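Long-range contacts in NUDIX hydrolase (Jonesia denitrificans, PDB 4KTB), which is of unconfirmed function but belongs to the Nudix hydrolase superfamily and may hydrolyse diadenosine tetraphosphate asymmetrically: residues Y41-P46 and L74-V79; V55-L60 and L155-P160; P109-V114 and V134-I139. One frame throughout, in Å; residues are numbered along the deposited sequence.

Contact 1. Residues Y41-P46 and L74-V79. With NA (sodium ion), chain E.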
loop_
_atom_site.group_PDB
_atom_site.type_symbol
_atom_site.label_atom_id
_atom_site.label_comp_id
_atom_site.label_asym_id
_atom_site.label_seq_id
_atom_site.Cartn_x
_atom_site.Cartn_y
_atom_site.Cartn_z
ATOM N N TYR A 41 -10.677 15.428 -1.167
ATOM C CA TYR A 41 -11.648 14.812 -0.289
ATOM C C TYR A 41 -11.009 13.682 0.491
ATOM O O TYR A 41 -9.938 13.223 0.140
ATOM C CB TYR A 41 -12.795 14.237 -1.128
ATOM C CG TYR A 41 -13.955 15.176 -1.193
ATOM C CD1 TYR A 41 -13.793 16.462 -1.661
ATOM C CD2 TYR A 41 -15.202 14.793 -0.741
ATOM C CE1 TYR A 41 -14.857 17.336 -1.707
ATOM C CE2 TYR A 41 -16.274 15.657 -0.782
ATOM C CZ TYR A 41 -16.093 16.925 -1.267
ATOM O OH TYR A 41 -17.155 17.791 -1.308
ATOM N N VAL A 42 -11.683 13.241 1.549
ATOM C CA VAL A 42 -11.373 11.962 2.186
ATOM C C VAL A 42 -12.626 11.102 2.286
ATOM O O VAL A 42 -13.740 11.620 2.390
ATOM C CB VAL A 42 -10.768 12.113 3.620
ATOM C CG1 VAL A 42 -9.333 12.650 3.583
ATOM C CG2 VAL A 42 -11.666 12.982 4.499
ATOM N N ASP A 43 -12.422 9.791 2.244
ATOM C CA ASP A 43 -13.450 8.839 2.611
ATOM C C ASP A 43 -12.881 7.980 3.716
ATOM O O ASP A 43 -11.718 7.558 3.653
ATOM C CB ASP A 43 -13.842 7.946 1.429
ATOM C CG ASP A 43 -14.730 8.652 0.422
ATOM O OD1 ASP A 43 -15.947 8.711 0.650
ATOM O OD2 ASP A 43 -14.215 9.132 -0.608
ATOM N N ALA A 44 -13.690 7.753 4.741
ATOM C CA ALA A 44 -13.308 6.861 5.819
ATOM C C ALA A 44 -14.338 5.758 5.876
ATOM O O ALA A 44 -15.525 6.037 5.979
ATOM C CB ALA A 44 -13.269 7.604 7.124
ATOM N N VAL A 45 -13.882 4.511 5.807
ATOM C CA VAL A 45 -14.757 3.364 6.021
ATOM C C VAL A 45 -14.675 2.972 7.497
ATOM O O VAL A 45 -13.625 2.526 7.975
ATOM C CB VAL A 45 -14.406 2.180 5.108
ATOM C CG1 VAL A 45 -15.081 0.929 5.592
ATOM C CG2 VAL A 45 -14.849 2.443 3.696
ATOM N N PRO A 46 -15.779 3.173 8.233
ATOM C CA PRO A 46 -15.733 2.969 9.684
ATOM C C PRO A 46 -15.996 1.513 10.031
ATOM O O PRO A 46 -17.020 0.954 9.602
ATOM C CB PRO A 46 -16.884 3.847 10.201
ATOM C CG PRO A 46 -17.315 4.705 8.992
ATOM C CD PRO A 46 -17.022 3.843 7.817
ATOM N N LEU A 74 -20.679 6.317 3.461
ATOM C CA LEU A 74 -19.418 6.259 4.178
ATOM C C LEU A 74 -19.180 7.590 4.886
ATOM O O LEU A 74 -19.996 8.508 4.817
ATOM C CB LEU A 74 -18.289 5.988 3.190
ATOM C CG LEU A 74 -18.481 4.694 2.401
ATOM C CD1 LEU A 74 -17.423 4.538 1.319
ATOM C CD2 LEU A 74 -18.401 3.535 3.338
ATOM N N VAL A 75 -18.058 7.709 5.574
ATOM C CA VAL A 75 -17.715 8.989 6.162
ATOM C C VAL A 75 -16.826 9.731 5.164
ATOM O O VAL A 75 -15.749 9.257 4.809
ATOM C CB VAL A 75 -17.051 8.798 7.525
ATOM C CG1 VAL A 75 -16.366 10.089 8.003
ATOM C CG2 VAL A 75 -18.093 8.297 8.535
ATOM N N SER A 76 -17.300 10.881 4.692
ATOM C CA SER A 76 -16.734 11.488 3.495
ATOM C C SER A 76 -16.825 13.008 3.498
ATOM O O SER A 76 -17.829 13.582 3.911
ATOM C CB SER A 76 -17.450 10.940 2.259
ATOM O OG SER A 76 -17.037 11.612 1.084
ATOM N N GLY A 77 -15.774 13.661 3.021
ATOM C CA GLY A 77 -15.797 15.103 2.970
ATOM C C GLY A 77 -14.500 15.750 2.543
ATOM O O GLY A 77 -13.460 15.102 2.407
ATOM N N ARG A 78 -14.584 17.057 2.363
ATOM C CA ARG A 78 -13.526 17.860 1.795
ATOM C C ARG A 78 -12.391 18.026 2.793
ATOM O O ARG A 78 -12.611 17.987 4.000
ATOM C CB ARG A 78 -14.117 19.222 1.439
ATOM C CG ARG A 78 -13.257 20.096 0.560
ATOM C CD ARG A 78 -14.028 21.353 0.158
ATOM N NE ARG A 78 -14.261 22.257 1.287
ATOM C CZ ARG A 78 -13.410 23.208 1.670
ATOM N NH1 ARG A 78 -12.263 23.378 1.022
ATOM N NH2 ARG A 78 -13.703 23.985 2.706
ATOM N N VAL A 79 -11.169 18.187 2.304
ATOM C CA VAL A 79 -10.074 18.560 3.194
ATOM C C VAL A 79 -9.956 20.070 3.145
ATOM O O VAL A 79 -9.850 20.637 2.067
ATOM C CB VAL A 79 -8.745 17.951 2.762
ATOM C CG1 VAL A 79 -7.612 18.506 3.638
ATOM C CG2 VAL A 79 -8.794 16.445 2.891
HETATM NA NA NA E . -19.779 14.265 4.874
HETATM O O HOH W 1 -20.224 11.948 5.051
HETATM O O HOH W 2 -18.503 14.560 6.781
HETATM O O HOH W 3 -21.003 13.550 3.096
HETATM O O HOH W 4 -22.010 13.873 6.606
HETATM O O HOH W 5 -19.635 16.588 4.291
#
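V42 and A44 pair with G77 and V75 as the hydrogen-bonded couples of an antiparallel ladder in the mixed sheet of a Nudix fold; the strand segments run at 170° to one another. Strand 75-78 leads through a short loop into helix 85-97, and G77 would be the first glycine of a degenerate Nudix signature. The compact part is centred on A44, whose N reaches V75 O at 2.6 Å with an N-H...O angle of 165°. On the same face A44 CB lies 4.0 Å from V75 CB, and P46 CG meets V75 CG2 at 3.7 Å. V42 points to this face too and packs against V85, L89 and H92 of helix 85-97. Toward the other end the packing gives way to partly exposed groups. The Y41 ring lies flat over the G77-R78 peptide, with R78 N 3.7 Å above its centre. R78 rests its CB on Y41 CE1, then bends at chi3 and leads its guanidinium away. S76 sets OG anti to its backbone N (chi1 173°), which brings it within 3.1 Å of D43 OD1; this bond is weak, and the firmer partners of D43 are S135 and Y117, both at OD2. The solvent side is marked by a sodium ion that takes S76 O at 2.3 Å and otherwise binds five waters, one of them distant. One of these waters, 2.4 Å from the sodium ion, also accepts a hydrogen bond from S76 N at 3.1 Å.

Contact 2. Residues V55-L60 and L155-P160. With EDO (1,2-ethanediol), chain P.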
loop_
_atom_site.group_PDB
_atom_site.type_symbol
_atom_site.label_atom_id
_atom_site.label_comp_id
_atom_site.label_asym_id
_atom_site.label_seq_id
_atom_site.Cartn_x
_atom_site.Cartn_y
_atom_site.Cartn_z
ATOM N N VAL A 55 -11.532 -7.205 10.418
ATOM C CA VAL A 55 -12.752 -6.442 10.245
ATOM C C VAL A 55 -13.959 -7.329 10.539
ATOM O O VAL A 55 -14.168 -8.339 9.870
ATOM C CB VAL A 55 -12.867 -5.884 8.826
ATOM C CG1 VAL A 55 -14.143 -5.080 8.694
ATOM C CG2 VAL A 55 -11.675 -5.009 8.494
ATOM N N ILE A 56 -14.736 -6.936 11.550
ATOM C CA ILE A 56 -15.913 -7.693 11.981
ATOM C C ILE A 56 -17.206 -7.068 11.464
ATOM O O ILE A 56 -18.089 -7.778 10.968
ATOM C CB ILE A 56 -15.998 -7.791 13.508
ATOM C CG1 ILE A 56 -14.650 -8.209 14.099
ATOM C CG2 ILE A 56 -17.097 -8.767 13.906
ATOM C CD1 ILE A 56 -14.166 -9.576 13.609
ATOM N N GLN A 57 -17.323 -5.745 11.604
ATOM C CA GLN A 57 -18.426 -4.998 10.993
ATOM C C GLN A 57 -17.990 -3.687 10.338
ATOM O O GLN A 57 -16.923 -3.157 10.635
ATOM C CB GLN A 57 -19.536 -4.704 12.004
ATOM C CG GLN A 57 -20.384 -5.892 12.393
ATOM C CD GLN A 57 -21.448 -5.493 13.378
ATOM O OE1 GLN A 57 -21.177 -4.777 14.347
ATOM N NE2 GLN A 57 -22.674 -5.923 13.123
ATOM N N VAL A 58 -18.834 -3.179 9.442
ATOM C CA VAL A 58 -18.641 -1.861 8.827
ATOM C C VAL A 58 -19.793 -0.966 9.243
ATOM O O VAL A 58 -20.924 -1.440 9.391
ATOM C CB VAL A 58 -18.635 -1.943 7.287
ATOM C CG1 VAL A 58 -18.468 -0.562 6.656
ATOM C CG2 VAL A 58 -17.536 -2.849 6.816
ATOM N N GLY A 59 -19.520 0.325 9.429
ATOM C CA GLY A 59 -20.566 1.247 9.832
ATOM C C GLY A 59 -21.086 2.102 8.692
ATOM O O GLY A 59 -20.361 2.952 8.183
ATOM N N LEU A 60 -22.341 1.889 8.302
ATOM C CA LEU A 60 -22.986 2.714 7.278
ATOM C C LEU A 60 -23.974 3.681 7.913
ATOM O O LEU A 60 -24.791 3.290 8.743
ATOM C CB LEU A 60 -23.734 1.847 6.255
ATOM C CG LEU A 60 -22.924 0.812 5.481
ATOM C CD1 LEU A 60 -23.764 0.178 4.397
ATOM C CD2 LEU A 60 -21.701 1.478 4.881
ATOM N N LEU A 155 -27.085 4.890 12.162
ATOM C CA LEU A 155 -25.800 4.268 11.893
ATOM C C LEU A 155 -25.986 2.758 11.891
ATOM O O LEU A 155 -26.518 2.193 12.847
ATOM C CB LEU A 155 -24.784 4.663 12.960
ATOM C CG LEU A 155 -23.466 3.900 12.899
ATOM C CD1 LEU A 155 -22.721 4.253 11.634
ATOM C CD2 LEU A 155 -22.632 4.223 14.120
ATOM N N THR A 156 -25.561 2.095 10.820
ATOM C CA THR A 156 -25.816 0.662 10.698
ATOM C C THR A 156 -24.522 -0.148 10.718
ATOM O O THR A 156 -23.629 0.072 9.899
ATOM C CB THR A 156 -26.593 0.321 9.417
ATOM O OG1 THR A 156 -27.636 1.283 9.205
ATOM C CG2 THR A 156 -27.202 -1.062 9.540
ATOM N N TRP A 157 -24.416 -1.077 11.661
ATOM C CA TRP A 157 -23.266 -1.963 11.707
ATOM C C TRP A 157 -23.631 -3.286 11.067
ATOM O O TRP A 157 -24.538 -3.978 11.523
ATOM C CB TRP A 157 -22.816 -2.171 13.142
ATOM C CG TRP A 157 -22.238 -0.934 13.746
ATOM C CD1 TRP A 157 -22.853 -0.073 14.607
ATOM C CD2 TRP A 157 -20.931 -0.399 13.512
ATOM N NE1 TRP A 157 -22.002 0.957 14.938
ATOM C CE2 TRP A 157 -20.816 0.780 14.270
ATOM C CE3 TRP A 157 -19.843 -0.804 12.734
ATOM C CZ2 TRP A 157 -19.651 1.551 14.279
ATOM C CZ3 TRP A 157 -18.699 -0.036 12.737
ATOM C CH2 TRP A 157 -18.605 1.124 13.507
ATOM N N LEU A 158 -22.917 -3.628 10.006
ATOM C CA LEU A 158 -23.237 -4.808 9.222
ATOM C C LEU A 158 -22.005 -5.678 9.074
ATOM O O LEU A 158 -20.896 -5.158 8.998
ATOM C CB LEU A 158 -23.687 -4.377 7.838
ATOM C CG LEU A 158 -24.802 -3.351 7.802
ATOM C CD1 LEU A 158 -24.625 -2.486 6.578
ATOM C CD2 LEU A 158 -26.132 -4.070 7.772
ATOM N N THR A 159 -22.196 -6.998 9.024
ATOM C CA THR A 159 -21.096 -7.882 8.654
ATOM C C THR A 159 -20.866 -7.634 7.185
ATOM O O THR A 159 -21.755 -7.103 6.516
ATOM C CB THR A 159 -21.422 -9.381 8.841
ATOM O OG1 THR A 159 -22.519 -9.742 7.995
ATOM C CG2 THR A 159 -21.755 -9.684 10.267
ATOM N N PRO A 160 -19.672 -8.002 6.682
ATOM C CA PRO A 160 -19.371 -7.911 5.256
ATOM C C PRO A 160 -20.482 -8.494 4.406
ATOM O O PRO A 160 -20.903 -7.834 3.453
ATOM C CB PRO A 160 -18.115 -8.761 5.132
ATOM C CG PRO A 160 -17.379 -8.449 6.396
ATOM C CD PRO A 160 -18.452 -8.286 7.463
HETATM C C1 EDO P . -24.912 -2.500 16.004
HETATM O O1 EDO P . -24.253 -2.555 17.271
HETATM C C2 EDO P . -25.387 -3.891 15.602
HETATM O O2 EDO P . -24.280 -4.799 15.580
HETATM O O HOH W 6 -27.317 2.809 7.357
#
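Q57, W157 and L60 lose the most surface here, and the first two meet directly. The Q57 chain passes CB and CG over L158 O, then runs on extended across W157 at about a right angle, its amide turned only 23° from the indole plane. OE1 ends 3.3 Å from W157 CB. NE2 lies near W157 O, but the angle is too poor for a bond; it donates instead to O2 of a 1,2-ethanediol molecule at 3.1 Å, a group probably taken from the crystallisation liquor. R48 ties this corner together, since it bonds Q57 OE1 and the diol and makes a cation-pi contact with W157.

W157 places CG anti to its carbonyl carbon (chi1 -68°), and the indole lies across G59. The G59 CA sits 3.9 Å from the centroid of the six-membered ring and 22° off its normal, a CH-pi contact over the face. CZ3 also comes to 3.4 Å from G59 N. Glycine leaves room for the indole, since a CB there would lie 3.1 Å from W157 CH2.

These residues belong to an antiparallel ladder at one side of the Nudix sheet, where V58 pairs with L158 and L60 with T156 through two backbone bonds each. I56 and Q57 share R48 as their partner on strand 39-49, a classic beta bulge.

L60 works on the other face: its CD1 touches L158 CD1 at 3.5 Å, the two chains crossing at about a right angle and both packing on I168 of helix 166-170. L60 O accepts from T156 N and from a water at 2.9 Å. Beyond the ladder T159 is the N-cap of helix 160-163, and P160 sets CD 3.6 Å from I56 O.

Contact 3. Residues P109-V114 and V134-I139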
loop_
_atom_site.group_PDB
_atom_site.type_symbol
_atom_site.label_atom_id
_atom_site.label_comp_id
_atom_site.label_asym_id
_atom_site.label_seq_id
_atom_site.Cartn_x
_atom_site.Cartn_y
_atom_site.Cartn_z
ATOM N N PRO A 109 -0.103 7.836 5.823
ATOM C CA PRO A 109 -0.910 8.628 4.896
ATOM C C PRO A 109 -1.283 7.875 3.616
ATOM O O PRO A 109 -2.047 8.401 2.818
ATOM C CB PRO A 109 -0.006 9.822 4.572
ATOM C CG PRO A 109 1.367 9.313 4.763
ATOM C CD PRO A 109 1.273 8.359 5.928
ATOM N N GLN A 110 -0.778 6.663 3.426
ATOM C CA GLN A 110 -1.123 5.912 2.229
ATOM C C GLN A 110 -2.562 5.411 2.278
ATOM O O GLN A 110 -2.897 4.586 3.117
ATOM C CB GLN A 110 -0.206 4.703 2.051
ATOM C CG GLN A 110 -0.476 3.957 0.741
ATOM C CD GLN A 110 0.376 2.719 0.592
ATOM O OE1 GLN A 110 0.584 1.981 1.557
ATOM N NE2 GLN A 110 0.881 2.483 -0.615
ATOM N N PRO A 111 -3.418 5.887 1.364
ATOM C CA PRO A 111 -4.784 5.366 1.432
ATOM C C PRO A 111 -4.838 3.986 0.837
ATOM O O PRO A 111 -3.889 3.559 0.193
ATOM C CB PRO A 111 -5.573 6.335 0.555
ATOM C CG PRO A 111 -4.580 6.763 -0.481
ATOM C CD PRO A 111 -3.239 6.826 0.243
ATOM N N PHE A 112 -5.937 3.285 1.038
ATOM C CA PHE A 112 -6.043 2.002 0.397
ATOM C C PHE A 112 -6.389 2.195 -1.073
ATOM O O PHE A 112 -6.182 1.300 -1.890
ATOM C CB PHE A 112 -7.029 1.097 1.131
ATOM C CG PHE A 112 -8.466 1.358 0.805
ATOM C CD1 PHE A 112 -9.069 0.758 -0.293
ATOM C CD2 PHE A 112 -9.230 2.165 1.623
ATOM C CE1 PHE A 112 -10.395 0.987 -0.581
ATOM C CE2 PHE A 112 -10.559 2.395 1.340
ATOM C CZ PHE A 112 -11.142 1.807 0.238
ATOM N N THR A 113 -6.908 3.364 -1.420
ATOM C CA THR A 113 -7.162 3.684 -2.823
ATOM C C THR A 113 -7.402 5.155 -2.953
ATOM O O THR A 113 -7.443 5.873 -1.965
ATOM C CB THR A 113 -8.409 2.971 -3.419
ATOM O OG1 THR A 113 -8.385 3.092 -4.840
ATOM C CG2 THR A 113 -9.680 3.635 -2.950
ATOM N N VAL A 114 -7.544 5.592 -4.191
ATOM C CA VAL A 114 -7.988 6.930 -4.479
ATOM C C VAL A 114 -9.240 6.824 -5.331
ATOM O O VAL A 114 -9.236 6.185 -6.373
ATOM C CB VAL A 114 -6.927 7.730 -5.202
ATOM C CG1 VAL A 114 -7.467 9.101 -5.548
ATOM C CG2 VAL A 114 -5.664 7.853 -4.344
ATOM N N VAL A 134 -11.313 14.263 -5.825
ATOM C CA VAL A 134 -10.299 13.233 -5.767
ATOM C C VAL A 134 -10.149 12.862 -4.300
ATOM O O VAL A 134 -9.678 13.662 -3.493
ATOM C CB VAL A 134 -8.972 13.740 -6.334
ATOM C CG1 VAL A 134 -7.881 12.665 -6.233
ATOM C CG2 VAL A 134 -9.152 14.158 -7.782
ATOM N N SER A 135 -10.555 11.646 -3.952
ATOM C CA SER A 135 -10.658 11.287 -2.552
ATOM C C SER A 135 -9.683 10.212 -2.101
ATOM O O SER A 135 -9.614 9.137 -2.694
ATOM C CB SER A 135 -12.077 10.833 -2.230
ATOM O OG SER A 135 -12.236 10.739 -0.833
ATOM N N LEU A 136 -8.966 10.498 -1.017
ATOM C CA LEU A 136 -8.079 9.523 -0.381
ATOM C C LEU A 136 -8.872 8.698 0.618
ATOM O O LEU A 136 -9.385 9.222 1.611
ATOM C CB LEU A 136 -6.939 10.229 0.348
ATOM C CG LEU A 136 -6.034 11.052 -0.556
ATOM C CD1 LEU A 136 -5.034 11.853 0.259
ATOM C CD2 LEU A 136 -5.303 10.146 -1.501
ATOM N N ALA A 137 -8.985 7.404 0.349
ATOM C CA ALA A 137 -9.909 6.582 1.106
ATOM C C ALA A 137 -9.159 5.782 2.139
ATOM O O ALA A 137 -8.099 5.236 1.860
ATOM C CB ALA A 137 -10.703 5.672 0.187
ATOM N N TYR A 138 -9.712 5.716 3.341
ATOM C CA TYR A 138 -9.102 4.910 4.376
ATOM C C TYR A 138 -10.136 4.061 5.088
ATOM O O TYR A 138 -11.297 4.437 5.203
ATOM C CB TYR A 138 -8.378 5.795 5.394
ATOM C CG TYR A 138 -7.336 6.727 4.816
ATOM C CD1 TYR A 138 -7.708 7.943 4.275
ATOM C CD2 TYR A 138 -5.985 6.403 4.835
ATOM C CE1 TYR A 138 -6.777 8.811 3.760
ATOM C CE2 TYR A 138 -5.031 7.275 4.314
ATOM C CZ TYR A 138 -5.450 8.481 3.778
ATOM O OH TYR A 138 -4.563 9.374 3.251
ATOM N N ILE A 139 -9.703 2.900 5.554
ATOM C CA ILE A 139 -10.482 2.122 6.498
ATOM C C ILE A 139 -10.134 2.611 7.898
ATOM O O ILE A 139 -8.961 2.591 8.302
ATOM C CB ILE A 139 -10.113 0.648 6.418
ATOM C CG1 ILE A 139 -10.604 0.046 5.105
ATOM C CG2 ILE A 139 -10.707 -0.126 7.574
ATOM C CD1 ILE A 139 -10.039 -1.327 4.848
#
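Y138 holds CG anti to its carbonyl carbon (chi1 -56°), and from there its ring comes back to P109-P111, P111 CB over one face and P109 O at the edge; F112 instead has CG between the backbone N and the carbonyl carbon (chi1 81°), from where its ring meets A137. The Y138 hydroxyl donates to P109 O at 2.7 Å, approaching from above the carbonyl plane. P111 CB lies 4.0 Å from the centroid of the tyrosine ring and 18° off the normal, which makes a CH-pi contact. F112 brings CE2 to 3.5 Å from A137 CB, and Y138 CA lies in the ring plane at its edge.

Two backbone bonds join F112 and T113 to the long strand 133-141 of the Nudix sheet. F112 N reaches A137 O at 3.0 Å, and A137 N makes a long bond to T113 O at 3.2 Å. On the side of V114 and L136 the contact is apolar: L136 CD2 touches P111 CG at 3.6 Å and V114 CG2 at 3.7 Å, the valine and leucine lying side by side and pointing the same way. This region also meets the second subunit, where L136 packs on its counterpart and P111 O accepts from Q110 NE2 of that subunit.

The segment is held by a tyrosine hydroxyl and two backbone bonds, F112 N to A137 O and A137 N to T113 O. In this buried, mostly apolar setting the hydroxyl bond to P109 O and the P111 CB contact on the ring face probably hold the Y138 ring and the P109-P111 backbone in place against each other.

Strand 39-49 is the common element. In contact 1 it pairs with 75-78; its other edge runs parallel to strand 133-141 of contact 3, whose centre is about 9 Å from that of contact 1. D43 OD2 lies 2.6 Å from S135 OG and V45 N lies 2.7 Å from Y138 O, both probable hydrogen bonds. Further along, P46 O meets G59 N at 2.6 Å and carries the sheet into contact 2, about 16 Å from contact 1 between centres. Contacts 2 and 3 do not touch (nearest atoms about 5 Å apart, centres about 19 Å). The sodium ion belongs to contact 1, about 10 Å from the S135 side chain and 12 Å from that of L155.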